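Trypsin/factor XIIA inhibitor (Zea mays, PDB 1BEA) inhibits mammalian trypsin and activated Hageman factor (factor XIIa) and, as a bifunctional inhibitor, probably amylase too. Local coordinates at residues Y23-S26 and G30-P33; G78-L83 and E89-F94; R46-A49 and C55-T58; A95-L98 and A102-N105; G66-P69 and Q75-G78. All coordinates share one frame; numbering follows the deposited sequence.

Contact 1: residues Y23-S26 and G30-P33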
loop_
_atom_site.group_PDB
_atom_site.type_symbol
_atom_site.label_atom_id
_atom_site.label_comp_id
_atom_site.label_asym_id
_atom_site.label_seq_id
_atom_site.Cartn_x
_atom_site.Cartn_y
_atom_site.Cartn_z
ATOM N N TYR A 23 -5.888 0.189 6.926
ATOM C CA TYR A 23 -5.117 -0.507 7.946
ATOM C C TYR A 23 -4.007 0.478 8.398
ATOM O O TYR A 23 -3.740 0.635 9.578
ATOM C CB TYR A 23 -4.526 -1.787 7.356
ATOM C CG TYR A 23 -3.534 -2.493 8.252
ATOM C CD1 TYR A 23 -3.699 -2.494 9.635
ATOM C CD2 TYR A 23 -2.451 -3.187 7.720
ATOM C CE1 TYR A 23 -2.818 -3.164 10.464
ATOM C CE2 TYR A 23 -1.558 -3.868 8.548
ATOM C CZ TYR A 23 -1.749 -3.854 9.920
ATOM O OH TYR A 23 -0.866 -4.509 10.769
ATOM N N VAL A 24 -3.402 1.169 7.450
ATOM C CA VAL A 24 -2.366 2.117 7.750
ATOM C C VAL A 24 -2.872 3.321 8.529
ATOM O O VAL A 24 -2.181 3.781 9.439
ATOM C CB VAL A 24 -1.692 2.625 6.471
ATOM C CG1 VAL A 24 -0.873 3.857 6.758
ATOM C CG2 VAL A 24 -0.800 1.543 5.909
ATOM N N THR A 25 -4.047 3.859 8.191
ATOM C CA THR A 25 -4.555 5.032 8.923
ATOM C C THR A 25 -5.090 4.670 10.322
ATOM O O THR A 25 -5.156 5.520 11.251
ATOM C CB THR A 25 -5.676 5.765 8.157
ATOM O OG1 THR A 25 -6.750 4.862 7.872
ATOM C CG2 THR A 25 -5.157 6.318 6.907
ATOM N N SER A 26 -5.476 3.407 10.467
ATOM C CA SER A 26 -5.992 2.943 11.722
ATOM C C SER A 26 -4.894 3.133 12.723
ATOM O O SER A 26 -5.086 3.794 13.746
ATOM C CB SER A 26 -6.336 1.476 11.624
ATOM O OG SER A 26 -7.540 1.322 10.912
ATOM N N GLY A 30 -5.197 6.625 13.777
ATOM C CA GLY A 30 -6.272 6.308 14.718
ATOM C C GLY A 30 -7.678 6.339 14.080
ATOM O O GLY A 30 -8.681 6.328 14.772
ATOM N N ILE A 31 -7.756 6.389 12.752
ATOM C CA ILE A 31 -9.045 6.360 12.108
ATOM C C ILE A 31 -9.109 5.280 11.027
ATOM O O ILE A 31 -8.167 5.053 10.255
ATOM C CB ILE A 31 -9.442 7.720 11.490
ATOM C CG1 ILE A 31 -8.571 7.973 10.279
ATOM C CG2 ILE A 31 -9.421 8.877 12.575
ATOM C CD1 ILE A 31 -9.290 7.655 9.027
ATOM N N GLY A 32 -10.233 4.590 10.984
ATOM C CA GLY A 32 -10.384 3.551 9.990
ATOM C C GLY A 32 -11.733 2.902 10.217
ATOM O O GLY A 32 -12.562 3.407 10.993
ATOM N N PRO A 33 -11.986 1.772 9.546
ATOM C CA PRO A 33 -13.254 1.046 9.674
ATOM C C PRO A 33 -13.388 0.371 11.005
ATOM O O PRO A 33 -12.403 0.159 11.682
ATOM C CB PRO A 33 -13.222 0.045 8.522
ATOM C CG PRO A 33 -11.774 -0.119 8.161
ATOM C CD PRO A 33 -11.063 1.151 8.573
HETATM O O HOH W 1 -10.158 1.054 12.902
#
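Thr25, Ser26, Gly30 and Ile31 meet where helix 18-29 is terminated by a glycine just past its end: Gly30 is the first residue to leave helical geometry, with a positive phi of 81°, and the chain folds back over the last turns. Backbone bonds come first. Ile31 N donates to Thr25 O over 3.1 Å, reaching that oxygen from above the carbonyl plane. Gly30 N gives a weak bond to Ser26 O at 2.8 Å, bent to 121° at the hydrogen, and Gly30 CA adds a close C-H...O contact with the same oxygen.

A side-chain bond then fixes the reversed chain. With Thr25 OG1 between its own backbone N and carbonyl carbon (chi1 57°), the hydroxyl faces the returning chain and donates to Ile31 O, 2.8 Å away. Trp22 O, one turn back, is a second, weak partner of the same hydroxyl. The apolar share is small: Ile31 turns its side-chain end back, and Ile31 CD1 lies 4.2 Å from Thr25 CB.

Ser26 OG is hydrogen-bonded to Trp22 O, while Leu40 of helix 37-49 packs against both Ser26 and Pro33. This places the contact at the root of the protease-binding loop, since Pro33 directly precedes Arg34 and Leu35, the pair cleaved by target proteases. One water completes the link, donating to Ser26 OG over 3.3 Å and to Pro33 O over 2.7 Å.

Contact 2: residues G78-L83 and E89-F94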
loop_
_atom_site.group_PDB
_atom_site.type_symbol
_atom_site.label_atom_id
_atom_site.label_comp_id
_atom_site.label_asym_id
_atom_site.label_seq_id
_atom_site.Cartn_x
_atom_site.Cartn_y
_atom_site.Cartn_z
ATOM N N GLY A 78 -3.815 6.247 -5.834
ATOM C CA GLY A 78 -3.206 6.099 -4.529
ATOM C C GLY A 78 -2.713 7.346 -3.831
ATOM O O GLY A 78 -3.273 8.423 -3.963
ATOM N N ARG A 79 -1.662 7.157 -3.053
ATOM C CA ARG A 79 -1.036 8.217 -2.280
ATOM C C ARG A 79 -1.709 8.472 -0.948
ATOM O O ARG A 79 -2.940 8.593 -0.880
ATOM C CB ARG A 79 -1.000 9.520 -3.048
ATOM C CG ARG A 79 -0.251 10.594 -2.305
ATOM C CD ARG A 79 0.186 11.738 -3.213
ATOM N NE ARG A 79 0.829 12.828 -2.456
ATOM C CZ ARG A 79 2.112 13.186 -2.567
ATOM N NH1 ARG A 79 2.927 12.554 -3.409
ATOM N NH2 ARG A 79 2.587 14.168 -1.805
ATOM N N LEU A 80 -0.884 8.555 0.109
ATOM C CA LEU A 80 -1.381 8.815 1.443
ATOM C C LEU A 80 -1.207 10.300 1.648
ATOM O O LEU A 80 -0.098 10.812 1.505
ATOM C CB LEU A 80 -0.548 8.101 2.505
ATOM C CG LEU A 80 -0.249 6.622 2.357
ATOM C CD1 LEU A 80 1.015 6.257 3.161
ATOM C CD2 LEU A 80 -1.451 5.833 2.842
ATOM N N GLU A 81 -2.291 10.977 1.996
ATOM C CA GLU A 81 -2.239 12.402 2.248
ATOM C C GLU A 81 -2.466 12.715 3.715
ATOM O O GLU A 81 -2.735 11.833 4.520
ATOM C CB GLU A 81 -3.278 13.122 1.405
ATOM C CG GLU A 81 -2.890 13.214 -0.059
ATOM C CD GLU A 81 -1.514 13.845 -0.256
ATOM O OE1 GLU A 81 -0.611 13.659 0.598
ATOM O OE2 GLU A 81 -1.330 14.534 -1.275
ATOM N N ASP A 82 -2.371 13.990 4.059
ATOM C CA ASP A 82 -2.534 14.386 5.440
ATOM C C ASP A 82 -3.955 14.279 5.925
ATOM O O ASP A 82 -4.900 14.556 5.205
ATOM C CB ASP A 82 -2.048 15.810 5.619
ATOM C CG ASP A 82 -0.553 15.917 5.566
ATOM O OD1 ASP A 82 -0.011 16.101 4.460
ATOM O OD2 ASP A 82 0.083 15.810 6.632
ATOM N N LEU A 83 -4.085 13.879 7.172
ATOM C CA LEU A 83 -5.380 13.753 7.797
ATOM C C LEU A 83 -5.223 14.655 9.004
ATOM O O LEU A 83 -4.129 14.802 9.541
ATOM C CB LEU A 83 -5.628 12.314 8.195
ATOM C CG LEU A 83 -6.035 11.500 6.965
ATOM C CD1 LEU A 83 -6.530 10.120 7.371
ATOM C CD2 LEU A 83 -7.150 12.246 6.219
ATOM N N GLU A 89 3.761 11.895 6.247
ATOM C CA GLU A 89 5.054 11.290 6.566
ATOM C C GLU A 89 4.944 10.204 7.634
ATOM O O GLU A 89 5.725 9.233 7.670
ATOM C CB GLU A 89 6.054 12.361 7.034
ATOM C CG GLU A 89 5.419 13.628 7.588
ATOM C CD GLU A 89 5.068 14.645 6.502
ATOM O OE1 GLU A 89 5.874 14.854 5.563
ATOM O OE2 GLU A 89 3.978 15.249 6.581
ATOM N N VAL A 90 3.996 10.373 8.536
ATOM C CA VAL A 90 3.827 9.372 9.566
ATOM C C VAL A 90 3.241 8.080 9.019
ATOM O O VAL A 90 3.653 6.997 9.408
ATOM C CB VAL A 90 2.906 9.854 10.670
ATOM C CG1 VAL A 90 3.072 8.951 11.879
ATOM C CG2 VAL A 90 3.226 11.309 11.027
ATOM N N GLN A 91 2.271 8.189 8.116
ATOM C CA GLN A 91 1.638 6.994 7.570
ATOM C C GLN A 91 2.561 6.227 6.614
ATOM O O GLN A 91 2.537 5.003 6.571
ATOM C CB GLN A 91 0.346 7.401 6.872
ATOM C CG GLN A 91 -0.409 8.509 7.554
ATOM C CD GLN A 91 -1.468 9.055 6.641
ATOM O OE1 GLN A 91 -2.119 8.297 5.943
ATOM N NE2 GLN A 91 -1.637 10.375 6.620
ATOM N N ARG A 92 3.374 6.966 5.862
ATOM C CA ARG A 92 4.352 6.421 4.912
ATOM C C ARG A 92 5.317 5.424 5.560
ATOM O O ARG A 92 5.549 4.302 5.063
ATOM C CB ARG A 92 5.205 7.544 4.361
ATOM C CG ARG A 92 4.786 8.086 3.038
ATOM C CD ARG A 92 5.864 9.012 2.509
ATOM N NE ARG A 92 6.498 8.522 1.286
ATOM C CZ ARG A 92 7.656 7.883 1.233
ATOM N NH1 ARG A 92 8.332 7.623 2.327
ATOM N NH2 ARG A 92 8.168 7.547 0.076
ATOM N N GLY A 93 5.922 5.866 6.657
ATOM C CA GLY A 93 6.846 5.010 7.367
ATOM C C GLY A 93 6.219 3.661 7.647
ATOM O O GLY A 93 6.793 2.625 7.365
ATOM N N PHE A 94 5.008 3.652 8.176
ATOM C CA PHE A 94 4.402 2.381 8.481
ATOM C C PHE A 94 3.974 1.588 7.263
ATOM O O PHE A 94 4.005 0.356 7.289
ATOM C CB PHE A 94 3.197 2.572 9.376
ATOM C CG PHE A 94 2.433 1.305 9.606
ATOM C CD1 PHE A 94 3.043 0.233 10.268
ATOM C CD2 PHE A 94 1.133 1.148 9.108
ATOM C CE1 PHE A 94 2.375 -0.972 10.423
ATOM C CE2 PHE A 94 0.456 -0.051 9.259
ATOM C CZ PHE A 94 1.074 -1.111 9.914
HETATM O O HOH W 2 -3.702 9.007 3.462
HETATM O O HOH W 3 2.794 16.867 3.878
#
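Gln91 CG stands beside the backbone N (chi1 -37°) and the chain runs on extended (chi2 167°), which carries its amide off helix 88-95 to Glu81. Gln91 NE2 donates to Glu81 O over 2.8 Å, meeting the oxygen from above the carbonyl plane. OE1 of the same amide accepts a bond from a water 3.0 Å away, and that water also donates to Glu81 O. The carbonyl thus receives two donors, and both ends of the amide are engaged, which should fix its rotation; NE2 has a further, weak bond to Cys86 O.

The side chains of Leu80 and Gln91 lie alongside, running opposite ways. Leu80 CB lies 3.8 Å from Gln91 OE1, and Leu80 CD1 rests on the helix backbone, 3.7 Å from Arg92 N. Farther out, the carboxylates of Asp82 and Glu89 approach to 3.9 Å between Asp82 OD2 and Glu89 OE2. Asp82 OD2 has a weak hydrogen bond from Arg88 N, and a water bridges the two carboxylates, donating to Asp82 OD1 and weakly to Glu89 OE2. Within the loop, Arg79 NE forms a salt bridge with Glu81 OE2 at 3.0 Å.

Helix 88-95 is in this way strapped to the segment leading into it. Val24, Thr25, Thr28 and Cys29 of helix 18-29 touch Gln91 as well, and the salt bridge from Arg92 to Asp65 reaches the end of helix 56-65.

Contact 3: residues R46-A49 and C55-T58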
loop_
_atom_site.group_PDB
_atom_site.type_symbol
_atom_site.label_atom_id
_atom_site.label_comp_id
_atom_site.label_asym_id
_atom_site.label_seq_id
_atom_site.Cartn_x
_atom_site.Cartn_y
_atom_site.Cartn_z
ATOM N N ARG A 46 -4.191 -9.889 2.105
ATOM C CA ARG A 46 -4.844 -10.593 1.017
ATOM C C ARG A 46 -4.751 -9.800 -0.278
ATOM O O ARG A 46 -4.475 -10.374 -1.330
ATOM C CB ARG A 46 -6.300 -10.824 1.380
ATOM C CG ARG A 46 -6.933 -12.005 0.701
ATOM C CD ARG A 46 -7.466 -11.567 -0.642
ATOM N NE ARG A 46 -8.920 -11.631 -0.702
ATOM C CZ ARG A 46 -9.700 -10.629 -1.104
ATOM N NH1 ARG A 46 -9.169 -9.466 -1.491
ATOM N NH2 ARG A 46 -11.020 -10.793 -1.123
ATOM N N GLU A 47 -4.972 -8.486 -0.221
ATOM C CA GLU A 47 -4.917 -7.656 -1.427
ATOM C C GLU A 47 -3.510 -7.533 -2.039
ATOM O O GLU A 47 -3.339 -7.487 -3.273
ATOM C CB GLU A 47 -5.440 -6.244 -1.113
ATOM C CG GLU A 47 -6.918 -6.141 -1.255
ATOM C CD GLU A 47 -7.494 -4.900 -0.593
ATOM O OE1 GLU A 47 -6.727 -3.965 -0.260
ATOM O OE2 GLU A 47 -8.728 -4.867 -0.413
ATOM N N LEU A 48 -2.518 -7.435 -1.159
ATOM C CA LEU A 48 -1.127 -7.324 -1.559
ATOM C C LEU A 48 -0.651 -8.639 -2.183
ATOM O O LEU A 48 0.149 -8.655 -3.119
ATOM C CB LEU A 48 -0.285 -6.983 -0.325
ATOM C CG LEU A 48 1.141 -6.396 -0.440
ATOM C CD1 LEU A 48 1.242 -5.280 -1.478
ATOM C CD2 LEU A 48 1.534 -5.871 0.946
ATOM N N ALA A 49 -1.150 -9.757 -1.683
ATOM C CA ALA A 49 -0.747 -11.028 -2.252
ATOM C C ALA A 49 -1.393 -11.330 -3.600
ATOM O O ALA A 49 -0.845 -12.152 -4.366
ATOM C CB ALA A 49 -1.060 -12.130 -1.307
ATOM N N CYS A 55 5.481 -7.114 -8.762
ATOM C CA CYS A 55 4.865 -5.785 -8.664
ATOM C C CYS A 55 4.491 -5.369 -7.243
ATOM O O CYS A 55 3.991 -4.264 -7.067
ATOM C CB CYS A 55 3.562 -5.721 -9.470
ATOM S SG CYS A 55 3.724 -5.932 -11.266
ATOM N N ARG A 56 4.744 -6.206 -6.237
ATOM C CA ARG A 56 4.318 -5.868 -4.894
ATOM C C ARG A 56 4.894 -4.579 -4.335
ATOM O O ARG A 56 4.154 -3.754 -3.790
ATOM C CB ARG A 56 4.521 -7.067 -3.979
ATOM C CG ARG A 56 3.347 -8.028 -4.092
ATOM C CD ARG A 56 3.658 -9.413 -3.601
ATOM N NE ARG A 56 2.684 -10.441 -4.013
ATOM C CZ ARG A 56 2.888 -11.748 -3.858
ATOM N NH1 ARG A 56 4.013 -12.163 -3.316
ATOM N NH2 ARG A 56 1.994 -12.637 -4.251
ATOM N N CYS A 57 6.184 -4.341 -4.502
ATOM C CA CYS A 57 6.776 -3.098 -3.975
ATOM C C CYS A 57 6.248 -1.857 -4.706
ATOM O O CYS A 57 6.082 -0.776 -4.138
ATOM C CB CYS A 57 8.306 -3.138 -4.087
ATOM S SG CYS A 57 9.181 -4.375 -3.064
ATOM N N THR A 58 6.016 -2.015 -5.988
ATOM C CA THR A 58 5.501 -0.923 -6.767
ATOM C C THR A 58 4.088 -0.583 -6.278
ATOM O O THR A 58 3.741 0.579 -6.113
ATOM C CB THR A 58 5.507 -1.335 -8.229
ATOM O OG1 THR A 58 6.859 -1.606 -8.614
ATOM C CG2 THR A 58 4.980 -0.232 -9.127
#
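Leu48 and Arg56 face each other where helix 37-49 ends and helix 56-65 begins, their CA atoms 6.5 Å apart. The contact is carried almost wholly by the side chain of Arg56, which extends from CG to NE and lays its guanidinium beside the last carbonyls of helix 37-49. Arg56 NH2 donates to Ala49 O over 2.9 Å, with an angle of 143° at the hydrogen; this oxygen lies at the guanidinium edge, near its plane. Arg56 NE makes a weak bond to Leu48 O at 3.2 Å, the oxygen sitting obliquely to the group. The stronger partner of NE is Ile51 O, just beyond the helix, and NH1 binds Ala107 O in the C-terminal part of the chain. Each guanidinium nitrogen thus has at least one backbone carbonyl partner, and the positive charge is probably favoured by the partial negative charge of the helix end.

The aliphatic part of the arginine passes close to the carbonyl of Leu48, with Arg56 CG 3.4 Å from Leu48 O. Leu48, its CG anti to the backbone N (chi1 -162°), brings CD1 to 4.0 Å from Arg56 O and 4.3 Å from Arg56 CG. Disulfides from Cys55 to Cys6 and from Cys57 to Cys115 flank the arginine. An arginine bound to carbonyls at the end of the preceding helix fits the compact, disulfide-laced helical fold of the cereal trypsin/alpha-amylase inhibitors.

Contact 4: residues A95-L98 and A102-N105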
loop_
_atom_site.group_PDB
_atom_site.type_symbol
_atom_site.label_atom_id
_atom_site.label_comp_id
_atom_site.label_asym_id
_atom_site.label_seq_id
_atom_site.Cartn_x
_atom_site.Cartn_y
_atom_site.Cartn_z
ATOM N N ALA A 95 3.560 2.283 6.204
ATOM C CA ALA A 95 3.107 1.592 4.990
ATOM C C ALA A 95 4.241 0.830 4.327
ATOM O O ALA A 95 4.027 -0.203 3.708
ATOM C CB ALA A 95 2.527 2.588 3.988
ATOM N N ALA A 96 5.455 1.350 4.450
ATOM C CA ALA A 96 6.583 0.698 3.818
ATOM C C ALA A 96 6.911 -0.687 4.403
ATOM O O ALA A 96 7.587 -1.478 3.752
ATOM C CB ALA A 96 7.781 1.621 3.883
ATOM N N THR A 97 6.386 -1.006 5.594
ATOM C CA THR A 97 6.652 -2.293 6.271
ATOM C C THR A 97 5.652 -3.378 5.979
ATOM O O THR A 97 5.761 -4.499 6.464
ATOM C CB THR A 97 6.685 -2.165 7.836
ATOM O OG1 THR A 97 5.370 -2.358 8.365
ATOM C CG2 THR A 97 7.175 -0.804 8.258
ATOM N N LEU A 98 4.673 -3.068 5.166
ATOM C CA LEU A 98 3.649 -4.061 4.949
ATOM C C LEU A 98 4.148 -5.414 4.456
ATOM O O LEU A 98 3.680 -6.431 4.962
ATOM C CB LEU A 98 2.565 -3.489 4.029
ATOM C CG LEU A 98 1.338 -2.868 4.725
ATOM C CD1 LEU A 98 1.495 -2.726 6.230
ATOM C CD2 LEU A 98 1.098 -1.534 4.096
ATOM N N ALA A 102 7.016 -9.112 9.634
ATOM C CA ALA A 102 6.401 -8.536 10.837
ATOM C C ALA A 102 4.958 -8.280 10.428
ATOM O O ALA A 102 4.016 -8.483 11.194
ATOM C CB ALA A 102 7.067 -7.225 11.185
ATOM N N GLU A 103 4.786 -7.861 9.181
ATOM C CA GLU A 103 3.456 -7.595 8.702
ATOM C C GLU A 103 2.900 -8.708 7.822
ATOM O O GLU A 103 2.597 -9.763 8.317
ATOM C CB GLU A 103 3.457 -6.244 8.008
ATOM C CG GLU A 103 3.854 -5.093 8.948
ATOM C CD GLU A 103 2.818 -4.852 10.048
ATOM O OE1 GLU A 103 1.620 -5.177 9.845
ATOM O OE2 GLU A 103 3.196 -4.330 11.120
ATOM N N CYS A 104 2.774 -8.509 6.515
ATOM C CA CYS A 104 2.162 -9.547 5.673
ATOM C C CYS A 104 3.059 -10.700 5.297
ATOM O O CYS A 104 2.583 -11.753 4.888
ATOM C CB CYS A 104 1.604 -8.925 4.379
ATOM S SG CYS A 104 0.184 -7.797 4.594
ATOM N N ASN A 105 4.359 -10.497 5.428
ATOM C CA ASN A 105 5.358 -11.504 5.066
ATOM C C ASN A 105 5.167 -12.066 3.665
ATOM O O ASN A 105 4.936 -13.267 3.471
ATOM C CB ASN A 105 5.381 -12.654 6.047
ATOM C CG ASN A 105 6.664 -13.416 5.957
ATOM O OD1 ASN A 105 6.783 -14.507 6.477
ATOM N ND2 ASN A 105 7.650 -12.831 5.286
#
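Glu103 reaches over the end of the 95-98 turn, and its CB and CG lie against Thr97 and Leu98 before its end turns away. Glu103 CB faces two carbonyl oxygens, 3.1 Å from Leu98 O and 3.3 Å from Thr97 O. With Glu103 CG beside the backbone N (chi1 -61°), the next carbon lies over Thr97, where CG is 3.2 Å from Thr97 OG1; Leu98 CD1 approaches the same Glu103 CG to 4.3 Å. A second bend, at chi2 of Glu103 (-67°), turns the carboxylate off the turn, leaving Glu103 CD 3.9 Å from Thr97 OG1. At the tip OE1 is hydrogen-bonded to the hydroxyl of Tyr23 on helix 18-29, with Lys41 a long, weak ion-pair partner, while OE2 comes close to Phe94 CE1.

The surface approached is a type I beta turn from Ala95 to Leu98, which follows helix 88-95 and is closed by a bond from Leu98 N to Ala95 O. Thr97 OG1 binds back to Phe94 O, so that hydroxyl serves the helix end, and its closest approach to Glu103 is to CG.

Beyond the turn a single backbone bond joins the two segments: Cys104 N donates to Leu98 O over 2.7 Å, nearly straight at 163°. Cys104 CB also comes within 3.3 Å of Leu98 O. SG continues from there into the disulfide with Cys45 on helix 37-49, the helix whose Leu48 and Cys44 touch the side chain of Leu98.

Contact 5: residues G66-P69 and Q75-G78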
loop_
_atom_site.group_PDB
_atom_site.type_symbol
_atom_site.label_atom_id
_atom_site.label_comp_id
_atom_site.label_asym_id
_atom_site.label_seq_id
_atom_site.Cartn_x
_atom_site.Cartn_y
_atom_site.Cartn_z
ATOM N N GLY A 66 1.527 7.574 -4.588
ATOM C CA GLY A 66 0.696 7.791 -5.753
ATOM C C GLY A 66 1.394 7.609 -7.091
ATOM O O GLY A 66 2.626 7.495 -7.189
ATOM N N ALA A 67 0.586 7.596 -8.139
ATOM C CA ALA A 67 1.074 7.438 -9.500
ATOM C C ALA A 67 0.096 8.132 -10.436
ATOM O O ALA A 67 -1.095 8.161 -10.154
ATOM C CB ALA A 67 1.138 5.963 -9.848
ATOM N N ILE A 68 0.575 8.691 -11.538
ATOM C CA ILE A 68 -0.351 9.340 -12.461
ATOM C C ILE A 68 -0.186 8.652 -13.786
ATOM O O ILE A 68 0.750 8.918 -14.512
ATOM C CB ILE A 68 -0.067 10.849 -12.622
ATOM C CG1 ILE A 68 -0.868 11.594 -11.583
ATOM C CG2 ILE A 68 -0.577 11.360 -13.969
ATOM C CD1 ILE A 68 -2.365 11.334 -11.751
ATOM N N PRO A 69 -1.107 7.757 -14.118
ATOM C CA PRO A 69 -0.984 7.058 -15.391
ATOM C C PRO A 69 -1.303 8.032 -16.505
ATOM O O PRO A 69 -2.182 8.868 -16.350
ATOM C CB PRO A 69 -1.985 5.925 -15.266
ATOM C CG PRO A 69 -2.993 6.414 -14.258
ATOM C CD PRO A 69 -2.324 7.389 -13.379
ATOM N N GLN A 75 -6.466 10.208 -13.710
ATOM C CA GLN A 75 -6.486 10.804 -12.385
ATOM C C GLN A 75 -5.407 10.150 -11.524
ATOM O O GLN A 75 -4.918 9.057 -11.824
ATOM C CB GLN A 75 -7.844 10.589 -11.720
ATOM C CG GLN A 75 -8.001 9.188 -11.118
ATOM C CD GLN A 75 -8.577 9.183 -9.703
ATOM O OE1 GLN A 75 -9.491 8.410 -9.405
ATOM N NE2 GLN A 75 -8.039 10.033 -8.822
ATOM N N LEU A 76 -5.073 10.839 -10.438
ATOM C CA LEU A 76 -4.076 10.405 -9.471
ATOM C C LEU A 76 -4.534 9.180 -8.708
ATOM O O LEU A 76 -5.564 9.211 -8.027
ATOM C CB LEU A 76 -3.783 11.551 -8.496
ATOM C CG LEU A 76 -2.787 11.506 -7.330
ATOM C CD1 LEU A 76 -3.446 10.827 -6.115
ATOM C CD2 LEU A 76 -1.503 10.815 -7.775
ATOM N N GLU A 77 -3.744 8.115 -8.826
ATOM C CA GLU A 77 -3.963 6.833 -8.178
ATOM C C GLU A 77 -3.177 6.810 -6.860
ATOM O O GLU A 77 -2.036 7.319 -6.788
ATOM C CB GLU A 77 -3.444 5.716 -9.096
ATOM C CG GLU A 77 -4.295 4.463 -9.187
ATOM C CD GLU A 77 -5.352 4.546 -10.272
ATOM O OE1 GLU A 77 -5.069 5.026 -11.387
ATOM O OE2 GLU A 77 -6.492 4.128 -10.005
ATOM N N GLY A 78 -3.815 6.247 -5.834
ATOM C CA GLY A 78 -3.206 6.099 -4.529
ATOM C C GLY A 78 -2.713 7.346 -3.831
ATOM O O GLY A 78 -3.273 8.423 -3.963
#
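A single antiparallel bridge, early in the long connection between helices 56-65 and 88-95, pairs Ala67 with Glu77 and closes residues 68-76 into a loop. They form a hydrogen-bonded pair: Ala67 N donates to Glu77 O over 3.0 Å, and Glu77 N returns a bond to Ala67 O, also 3.0 Å and nearly straight at 165°. Beside it Gly66, the first residue past helix 56-65 and of positive phi, brings its CA to 3.0 Å from Glu77 O in a C-H...O contact. Having no side chain, Gly66 lets the two backbones approach this closely, and Gly66 CA lies 4.4 Å from Gly78 CA.

The side chains meet crosswise. Leu76 holds CG anti to its backbone N (chi1 -180°), which sends Leu76 CD2 alongside the other segment, 3.6 Å from Ala67 O. Ile68 lies across Leu76, roughly perpendicular, with Ile68 CG1 3.9 Å from Leu76 CD2; the modelled place of its terminal methyl is doubtful. Next to them the ring of Pro69 sets CD 3.5 Å from Gln75 O and CG 3.8 Å from Glu77 OE1, the glutamate side chain running athwart the ring. The other carboxylate oxygen of Glu77, OE2, accepts from Asn15 N, which ties the bridge to the N-terminal loop, where Pro8, His14 and Pro16 also touch this side chain.

The paired backbones resemble the foot of a beta hairpin, here an isolated bridge in an otherwise helical fold.

From the N terminus, contact 1 folds the chain back over the last turn of helix 18-29, ahead of the reactive-site loop. Contact 3 follows in series, closing the connection between helices 37-49 and 56-65. Contact 5 then closes the loop after helix 56-65 and shares Gly78 with contact 2, which continues the same chain onto helix 88-95. Contact 4 closes the short loop 99-101 beyond that helix. None of the five crosses another. Contacts 1, 2 and 4 converge in space around Tyr23, Val24 and Phe94, joining helices 18-29 and 88-95; Leu48 and Leu98 connect contact 4 to contact 3. Contacts 4 and 5 lie on opposite sides of the chain's centre, about 22 Å apart between centres.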